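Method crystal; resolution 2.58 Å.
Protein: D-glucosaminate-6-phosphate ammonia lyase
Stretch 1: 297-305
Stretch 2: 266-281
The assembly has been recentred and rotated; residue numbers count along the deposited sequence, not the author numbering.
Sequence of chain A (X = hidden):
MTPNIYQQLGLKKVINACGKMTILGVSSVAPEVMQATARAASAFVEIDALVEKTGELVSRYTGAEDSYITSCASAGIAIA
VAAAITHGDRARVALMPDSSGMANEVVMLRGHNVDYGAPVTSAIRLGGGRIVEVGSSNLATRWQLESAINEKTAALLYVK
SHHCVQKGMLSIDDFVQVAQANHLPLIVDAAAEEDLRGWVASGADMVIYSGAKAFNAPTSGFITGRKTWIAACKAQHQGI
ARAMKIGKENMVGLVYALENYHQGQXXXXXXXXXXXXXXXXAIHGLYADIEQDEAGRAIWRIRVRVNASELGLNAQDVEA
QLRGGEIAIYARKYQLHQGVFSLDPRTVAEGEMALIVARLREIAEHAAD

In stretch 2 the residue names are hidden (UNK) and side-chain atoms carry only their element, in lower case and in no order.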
# COMPACT_ATOMS: atom_id res chain seq x y z
N ARG A 297 -36.96 41.60 -22.43
CA ARG A 297 -36.00 42.62 -22.00
C ARG A 297 -35.88 43.77 -22.99
O ARG A 297 -36.14 43.61 -24.19
CB ARG A 297 -34.62 41.99 -21.77
CG ARG A 297 -34.53 41.14 -20.51
CD ARG A 297 -33.11 40.64 -20.29
NE ARG A 297 -32.66 39.79 -21.40
CZ ARG A 297 -31.45 39.26 -21.49
NH1 ARG A 297 -30.53 39.46 -20.56
NH2 ARG A 297 -31.16 38.50 -22.54
N ALA A 298 -35.45 44.94 -22.50
CA ALA A 298 -35.23 46.13 -23.31
C ALA A 298 -34.01 45.99 -24.21
O ALA A 298 -33.18 46.90 -24.29
CB ALA A 298 -35.09 47.36 -22.41
N ILE A 299 -33.88 44.85 -24.89
CA ILE A 299 -32.76 44.59 -25.79
C ILE A 299 -33.30 44.41 -27.20
O ILE A 299 -34.04 43.46 -27.49
CB ILE A 299 -31.96 43.35 -25.36
CG1 ILE A 299 -31.68 43.39 -23.86
CG2 ILE A 299 -30.67 43.24 -26.16
CD1 ILE A 299 -31.15 42.09 -23.32
N TRP A 300 -32.95 45.35 -28.08
CA TRP A 300 -33.37 45.37 -29.47
C TRP A 300 -32.17 45.05 -30.36
O TRP A 300 -31.05 45.50 -30.09
CB TRP A 300 -33.94 46.74 -29.84
CG TRP A 300 -35.05 47.16 -28.92
CD1 TRP A 300 -34.93 47.86 -27.76
CD2 TRP A 300 -36.45 46.89 -29.08
NE1 TRP A 300 -36.16 48.06 -27.19
CE2 TRP A 300 -37.11 47.47 -27.98
CE3 TRP A 300 -37.21 46.23 -30.05
CZ2 TRP A 300 -38.49 47.41 -27.82
CZ3 TRP A 300 -38.58 46.17 -29.89
CH2 TRP A 300 -39.21 46.75 -28.79
N ARG A 301 -32.40 44.26 -31.41
CA ARG A 301 -31.33 43.85 -32.31
C ARG A 301 -31.81 43.97 -33.75
O ARG A 301 -33.01 43.91 -34.03
CB ARG A 301 -30.89 42.40 -32.04
CG ARG A 301 -30.32 42.15 -30.66
CD ARG A 301 -29.96 40.69 -30.46
NE ARG A 301 -29.38 40.43 -29.14
CZ ARG A 301 -30.06 39.98 -28.10
NH1 ARG A 301 -31.36 39.72 -28.18
NH2 ARG A 301 -29.42 39.77 -26.95
N ILE A 302 -30.85 44.13 -34.67
CA ILE A 302 -31.14 44.27 -36.09
C ILE A 302 -30.93 42.91 -36.74
O ILE A 302 -29.80 42.49 -37.00
CB ILE A 302 -30.27 45.35 -36.75
CG1 ILE A 302 -30.47 46.71 -36.09
CG2 ILE A 302 -30.57 45.44 -38.24
CD1 ILE A 302 -29.44 47.74 -36.51
N ARG A 303 -32.04 42.22 -36.99
CA ARG A 303 -32.00 40.93 -37.67
C ARG A 303 -31.87 41.16 -39.17
O ARG A 303 -32.70 41.85 -39.77
CB ARG A 303 -33.25 40.13 -37.34
CG ARG A 303 -33.34 38.78 -38.01
CD ARG A 303 -34.58 38.04 -37.56
NE ARG A 303 -35.80 38.75 -37.92
CZ ARG A 303 -37.01 38.46 -37.45
NH1 ARG A 303 -37.19 37.46 -36.60
NH2 ARG A 303 -38.05 39.18 -37.85
N VAL A 304 -30.85 40.56 -39.78
CA VAL A 304 -30.56 40.73 -41.20
C VAL A 304 -30.75 39.38 -41.87
O VAL A 304 -30.08 38.40 -41.52
CB VAL A 304 -29.14 41.26 -41.43
CG1 VAL A 304 -28.90 41.50 -42.91
CG2 VAL A 304 -28.91 42.53 -40.64
N ARG A 305 -31.66 39.33 -42.84
CA ARG A 305 -31.96 38.12 -43.59
C ARG A 305 -31.39 38.25 -44.99
O ARG A 305 -31.56 39.28 -45.65
CB ARG A 305 -33.47 37.88 -43.63
CG ARG A 305 -33.89 36.58 -44.30
CD ARG A 305 -35.37 36.29 -44.06
NE ARG A 305 -35.68 36.12 -42.64
CZ ARG A 305 -36.23 37.05 -41.88
NH1 ARG A 305 -36.56 38.24 -42.36
NH2 ARG A 305 -36.47 36.79 -40.60
N UNK A 266 -27.81 54.42 -21.35
CA UNK A 266 -28.78 54.72 -22.40
C UNK A 266 -28.82 53.56 -23.37
O UNK A 266 -27.92 53.40 -24.20
c UNK A 266 -28.46 57.19 -22.13
c UNK A 266 -28.42 56.02 -23.11
o UNK A 266 -27.10 55.91 -23.66
N UNK A 267 -29.85 52.73 -23.27
CA UNK A 267 -30.01 51.61 -24.17
C UNK A 267 -30.49 52.09 -25.53
O UNK A 267 -31.21 53.09 -25.64
o UNK A 267 -32.25 51.23 -23.33
c UNK A 267 -30.99 50.59 -23.60
c UNK A 267 -30.45 49.98 -22.31
N UNK A 268 -30.08 51.38 -26.58
CA UNK A 268 -30.42 51.78 -27.94
C UNK A 268 -31.90 51.50 -28.18
O UNK A 268 -32.35 50.35 -28.07
c UNK A 268 -29.82 51.57 -30.36
c UNK A 268 -29.54 51.05 -28.96
c UNK A 268 -28.07 51.22 -28.61
N UNK A 269 -32.65 52.54 -28.51
CA UNK A 269 -34.07 52.37 -28.77
C UNK A 269 -34.29 51.81 -30.17
O UNK A 269 -33.43 51.91 -31.05
c UNK A 269 -34.82 53.69 -28.61
o UNK A 269 -34.50 54.56 -29.70
c UNK A 269 -34.45 54.36 -27.30
N UNK A 270 -35.47 51.21 -30.37
CA UNK A 270 -35.81 50.69 -31.69
C UNK A 270 -35.88 51.81 -32.72
O UNK A 270 -35.59 51.59 -33.90
c UNK A 270 -37.13 49.93 -31.64
N UNK A 271 -36.26 53.02 -32.30
CA UNK A 271 -36.29 54.15 -33.22
C UNK A 271 -34.90 54.47 -33.75
O UNK A 271 -34.74 54.82 -34.93
c UNK A 271 -36.90 55.38 -32.53
N UNK A 272 -33.88 54.36 -32.90
CA UNK A 272 -32.52 54.64 -33.35
C UNK A 272 -32.04 53.60 -34.35
O UNK A 272 -31.30 53.92 -35.29
c UNK A 272 -31.57 54.68 -32.15
n UNK A 272 -29.65 55.78 -30.07
c UNK A 272 -30.97 55.68 -29.93
o UNK A 272 -31.51 55.47 -28.84
c UNK A 272 -31.80 55.82 -31.19
N UNK A 273 -32.45 52.34 -34.17
CA UNK A 273 -32.04 51.25 -35.04
C UNK A 273 -32.77 51.28 -36.38
O UNK A 273 -32.25 50.73 -37.36
c UNK A 273 -32.29 49.91 -34.35
c UNK A 273 -29.92 49.80 -33.57
c UNK A 273 -31.37 49.61 -33.17
c UNK A 273 -31.61 48.20 -32.65
N UNK A 274 -33.94 51.91 -36.44
CA UNK A 274 -34.76 51.86 -37.65
C UNK A 274 -34.05 52.42 -38.88
O UNK A 274 -34.15 51.79 -39.95
c UNK A 274 -37.08 52.52 -38.51
c UNK A 274 -37.47 51.11 -38.86
o UNK A 274 -37.46 50.21 -38.01
n UNK A 274 -37.82 50.89 -40.12
c UNK A 274 -36.08 52.59 -37.38
N UNK A 275 -33.35 53.57 -38.83
CA UNK A 275 -32.61 54.01 -40.02
C UNK A 275 -31.62 52.97 -40.53
O UNK A 275 -31.51 52.77 -41.75
c UNK A 275 -31.91 55.28 -39.54
c UNK A 275 -32.79 55.80 -38.48
c UNK A 275 -33.32 54.59 -37.77
N UNK A 276 -30.90 52.31 -39.63
CA UNK A 276 -29.92 51.31 -40.05
C UNK A 276 -30.62 50.11 -40.68
O UNK A 276 -30.11 49.51 -41.63
c UNK A 276 -27.95 49.93 -39.31
c UNK A 276 -29.05 50.88 -38.85
c UNK A 276 -28.47 52.11 -38.16
N UNK A 277 -31.80 49.74 -40.17
CA UNK A 277 -32.53 48.61 -40.74
C UNK A 277 -33.00 48.93 -42.16
O UNK A 277 -32.96 48.06 -43.04
c UNK A 277 -33.71 48.23 -39.85
N UNK A 278 -33.45 50.16 -42.39
CA UNK A 278 -33.90 50.54 -43.72
C UNK A 278 -32.74 50.59 -44.71
O UNK A 278 -32.89 50.22 -45.88
o UNK A 278 -37.31 53.44 -41.87
c UNK A 278 -36.69 53.15 -42.91
c UNK A 278 -34.64 51.88 -43.68
c UNK A 278 -36.00 51.80 -43.00
o UNK A 278 -36.63 53.92 -43.90
N UNK A 279 -31.57 51.05 -44.25
CA UNK A 279 -30.43 51.17 -45.15
C UNK A 279 -29.98 49.81 -45.66
O UNK A 279 -29.64 49.66 -46.84
c UNK A 279 -29.28 51.88 -44.44
N UNK A 280 -29.96 48.80 -44.79
CA UNK A 280 -29.59 47.46 -45.21
C UNK A 280 -30.64 46.88 -46.16
O UNK A 280 -30.31 46.17 -47.12
c UNK A 280 -28.17 46.45 -41.74
c UNK A 280 -28.28 47.14 -43.08
c UNK A 280 -29.37 46.55 -43.99
c UNK A 280 -29.00 45.14 -44.42
N UNK A 281 -31.92 47.20 -45.93
CA UNK A 281 -32.98 46.68 -46.79
C UNK A 281 -32.90 47.26 -48.20
O UNK A 281 -33.37 46.63 -49.16
o UNK A 281 -34.41 46.46 -44.85
c UNK A 281 -34.34 46.97 -46.17

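Position 266 has one carbon carrying an oxygen and a carbon. It lies out of reach of stretch 1 and is poorly ordered. It is Thr-266.

Position 267 has the same fork of oxygen and carbon. Its CB is 4.3 Å from Ala-298 O. It is Thr-267.

Position 268 has three carbons, forked at the first. The backbone makes the contact: its O is 3.6 Å from Trp-300 CD1. It is Val-268.

Position 269 again has one carbon carrying an oxygen and a carbon, and CA-to-CB points away from stretch 1. It is Thr-269, the N-cap of the helix.

Position 270 has a single carbon. This CB sits over one face of the Trp-300 ring, 4.2 Å from the centroid of the six-membered ring, a CH-pi contact. It is Ala-270.

Position 271 also has one carbon, out of reach. It is Ala-271.

Position 272 has three carbons, the third carrying an oxygen and a nitrogen, out of reach of stretch 1. It is Gln-272. Its N donates to Thr-269 OG1 at 3.3 Å, the capping bond, and Thr-269 N donates to Gln-272 OE1 at 3.2 Å.

Position 273 has four carbons, forked at the second. One branch end lies against Ile-302, the other against Trp-300. It is Leu-273. Its CD2 is 3.6 Å from Ile-302 CD1, and its CD1 is 3.9 Å from Trp-300 CB.

Position 274 has three carbons ending in an oxygen and a nitrogen. Its CA-to-CB bond points away from stretch 1. It is Gln-274.

Position 275 has three carbons closing a ring onto the backbone N, out of reach. It is Pro-275. Its N has no hydrogen to donate, and the helix kinks here.

Position 276 has three carbons, forked at the first, and touches Ile-302. It is valine, with Val-276 CG1 3.9 Å from Ile-302 CD1.

Position 277 has one carbon, the CB, 4.5 Å from Ile-302 CG2. It is Ala-277.

Position 278 has three carbons, the third carrying two oxygens, out of reach. It is Glu-278. Gln-274 NE2 donates to Glu-278 OE2 at 3.1 Å.

Position 279 has one carbon and no contact. It is Ala-279.

Position 280 has four carbons, forked at the first, with one arm two carbons long. It touches Val-304 and Ile-302. It is isoleucine. Ile-280 CG2 is 3.9 Å from Val-304 CG1.

Position 281 has one carbon and one oxygen, out of reach. It is Ser-281; its OG donates to Ala-277 O at 2.8 Å.

The helix runs nearly parallel to the strand, at 13°. No hydrogen bond crosses between the stretches. Apolar packing dominates, with Ile-302 meeting Leu-273, Val-276, Ala-277 and Ile-280. Ala-277 CA lies 6.5 Å from Ile-302 CA.

Stretch 2 266-281: TTVTAAQLQPVAEAIS
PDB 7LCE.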